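Local coordinates for putative uncharacterized protein (Trichoplax adhaerens, PDB 5OI9), which probably acts in centriole assembly as a STIL homologue, this chain being its N-terminal domain, a part that may take part in binding the centrosomal protein CEP85, at residues A[145-149]-A[189-193]. Residues are numbered along the deposited sequence; the frame is centred on the assembly and turned at random. Where two conformers were deposited one is given.
Sequences AFQTL and VVVPS
At the edge of the Phe146 ring, in its plane, sits Pro192 CB, 3.8 Å from Phe146 CE1, whereas Pro192 CA and the carbonyl carbon of Val191 approach that corner obliquely. Phe146 CE1 carries most of the touch, at 3.6 Å from both CA and CG of Pro192. The ring of Phe322, inclined at about 35° to that of Phe146, is a further aromatic neighbour. With CG anti to the backbone N (chi1 -174°), the phenyl group extends from the helix to the proline at the end of strand 180-192. From the helix side, Leu149 CD2 reaches toward Pro192 CG, 3.8 Å away, giving that ring carbon two apolar partners. The axes of 145-149 and 189-192 come within 8.7 Å, with a signed crossing angle of -45°, so the helix lies slantwise to the strand here; strand 180-192 belongs to a mixed sheet of this STIL N-terminal domain, where it pairs antiparallel with strands 167-176 and 322-334. Nearer the start of the segments, the CB of Val190 is directed toward the helix, and its CG2 lies 4.0 Å from Ala145 CB and 4.1 Å from Phe146 N. The other methyl of Leu149, CD1, lies 3.8 Å from Val190 O. Shortening Phe146 to an alanine removes the ring and is likely to open a gap beside Pro192 CA and CG and take from Phe322 a ring neighbour. Ser167, on the adjoining strand, borders the same patch, touched by Ala145, Leu149 and Val190.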
ATOM      1  N   ALA A 145       0.554   3.414  14.282  1.00 19.72           N
ATOM      2  CA  ALA A 145       0.046   3.261  12.923  1.00 18.25           C
ATOM      3  C   ALA A 145       0.520   1.952  12.302  1.00 19.69           C
ATOM      4  O   ALA A 145      -0.246   1.276  11.605  1.00 15.83           O
ATOM      5  CB  ALA A 145       0.474   4.448  12.062  1.00 14.64           C
ATOM      6  N   PHE A 146       1.776   1.572  12.552  1.00 17.38           N
ATOM      7  CA  PHE A 146       2.300   0.345  11.962  1.00 19.58           C
ATOM      8  C   PHE A 146       1.697  -0.895  12.608  1.00 18.61           C
ATOM      9  O   PHE A 146       1.498  -1.912  11.929  1.00 23.47           O
ATOM     10  CB  PHE A 146       3.823   0.312  12.068  1.00 15.80           C
ATOM     11  CG  PHE A 146       4.448  -0.847  11.348  1.00 20.10           C
ATOM     12  CD1 PHE A 146       4.425  -0.911   9.964  1.00 22.21           C
ATOM     13  CD2 PHE A 146       5.056  -1.875  12.051  1.00 18.67           C
ATOM     14  CE1 PHE A 146       4.997  -1.978   9.294  1.00 21.80           C
ATOM     15  CE2 PHE A 146       5.635  -2.942  11.384  1.00 22.16           C
ATOM     16  CZ  PHE A 146       5.606  -2.991  10.005  1.00 18.99           C
ATOM     17  N   GLN A 147       1.409  -0.840  13.911  1.00 16.65           N
ATOM     18  CA  GLN A 147       0.692  -1.939  14.550  1.00 21.69           C
ATOM     19  C   GLN A 147      -0.673  -2.145  13.906  1.00 22.99           C
ATOM     20  O   GLN A 147      -1.069  -3.282  13.616  1.00 16.77           O
ATOM     21  CB  GLN A 147       0.549  -1.675  16.049  1.00 24.05           C
ATOM     22  CG  GLN A 147       1.871  -1.673  16.801  1.00 24.21           C
ATOM     23  CD  GLN A 147       2.570  -3.016  16.745  1.00 34.92           C
ATOM     24  OE1 GLN A 147       1.925  -4.063  16.757  1.00 51.28           O
ATOM     25  NE2 GLN A 147       3.894  -2.992  16.676  1.00 45.80           N
ATOM     26  N   THR A 148      -1.402  -1.053  13.666  1.00 17.63           N
ATOM     27  CA  THR A 148      -2.677  -1.152  12.962  1.00 16.15           C
ATOM     28  C   THR A 148      -2.485  -1.710  11.556  1.00 18.48           C
ATOM     29  O   THR A 148      -3.287  -2.529  11.090  1.00 16.82           O
ATOM     30  CB  THR A 148      -3.358   0.219  12.912  1.00 22.23           C
ATOM     31  OG1 THR A 148      -3.711   0.624  14.240  1.00 26.04           O
ATOM     32  CG2 THR A 148      -4.614   0.170  12.052  1.00 12.68           C
ATOM     33  N   LEU A 149      -1.415  -1.295  10.872  1.00 17.22           N
ATOM     34  CA  LEU A 149      -1.163  -1.790   9.522  1.00 16.94           C
ATOM     35  C   LEU A 149      -0.924  -3.296   9.524  1.00 16.30           C
ATOM     36  O   LEU A 149      -1.508  -4.027   8.716  1.00 17.43           O
ATOM     37  CB  LEU A 149       0.023  -1.045   8.902  1.00 13.37           C
ATOM     38  CG  LEU A 149       0.353  -1.247   7.415  1.00 15.26           C
ATOM     39  CD1 LEU A 149       1.116  -0.048   6.876  1.00 18.99           C
ATOM     40  CD2 LEU A 149       1.162  -2.520   7.171  1.00 21.52           C
ATOM     41  N   VAL A 189       4.227   8.776   6.867  1.00 18.46           N
ATOM     42  CA  VAL A 189       3.905   7.459   6.330  1.00 18.68           C
ATOM     43  C   VAL A 189       4.719   6.404   7.068  1.00 15.50           C
ATOM     44  O   VAL A 189       5.822   6.669   7.554  1.00 15.66           O
ATOM     45  CB  VAL A 189       4.166   7.386   4.806  1.00 16.12           C
ATOM     46  CG1 VAL A 189       5.662   7.406   4.512  1.00 16.13           C
ATOM     47  CG2 VAL A 189       3.504   6.158   4.195  1.00 14.76           C
ATOM     48  N   VAL A 190       4.155   5.203   7.168  1.00 14.36           N
ATOM     49  CA  VAL A 190       4.874   4.026   7.638  1.00 16.38           C
ATOM     50  C   VAL A 190       4.675   2.910   6.623  1.00 21.77           C
ATOM     51  O   VAL A 190       3.567   2.708   6.115  1.00 16.36           O
ATOM     52  CB  VAL A 190       4.418   3.574   9.046  1.00 20.30           C
ATOM     53  CG1 VAL A 190       4.822   4.597  10.089  1.00 20.94           C
ATOM     54  CG2 VAL A 190       2.918   3.346   9.085  1.00 21.06           C
ATOM     55  N   VAL A 191       5.758   2.211   6.304  1.00 20.98           N
ATOM     56  CA  VAL A 191       5.733   1.092   5.363  0.55 18.93           C
ATOM     57  C   VAL A 191       6.529  -0.056   5.973  1.00 21.00           C
ATOM     58  O   VAL A 191       7.585   0.190   6.575  1.00 22.55           O
ATOM     59  CB  VAL A 191       6.302   1.504   3.995  0.55 19.72           C
ATOM     60  CG1 VAL A 191       6.414   0.300   3.070  0.55 17.68           C
ATOM     61  CG2 VAL A 191       5.440   2.583   3.362  0.55 21.99           C
ATOM     62  N   PRO A 192       6.074  -1.305   5.862  1.00 20.19           N
ATOM     63  CA  PRO A 192       6.906  -2.421   6.319  1.00 19.47           C
ATOM     64  C   PRO A 192       8.225  -2.431   5.566  1.00 21.99           C
ATOM     65  O   PRO A 192       8.273  -2.202   4.355  1.00 23.22           O
ATOM     66  CB  PRO A 192       6.059  -3.656   5.996  1.00 19.69           C
ATOM     67  CG  PRO A 192       4.664  -3.155   5.942  1.00 18.09           C
ATOM     68  CD  PRO A 192       4.745  -1.754   5.417  1.00 17.64           C
ATOM     69  N   SER A 193       9.306  -2.674   6.298  1.00 19.66           N
ATOM     70  CA  SER A 193      10.632  -2.631   5.705  1.00 21.82           C
ATOM     71  C   SER A 193      11.063  -3.959   5.097  1.00 18.16           C
ATOM     72  O   SER A 193      12.031  -3.978   4.338  1.00 23.03           O
ATOM     73  CB  SER A 193      11.664  -2.195   6.749  1.00 22.92           C
ATOM     74  OG  SER A 193      11.725  -3.122   7.814  1.00 31.96           O
TER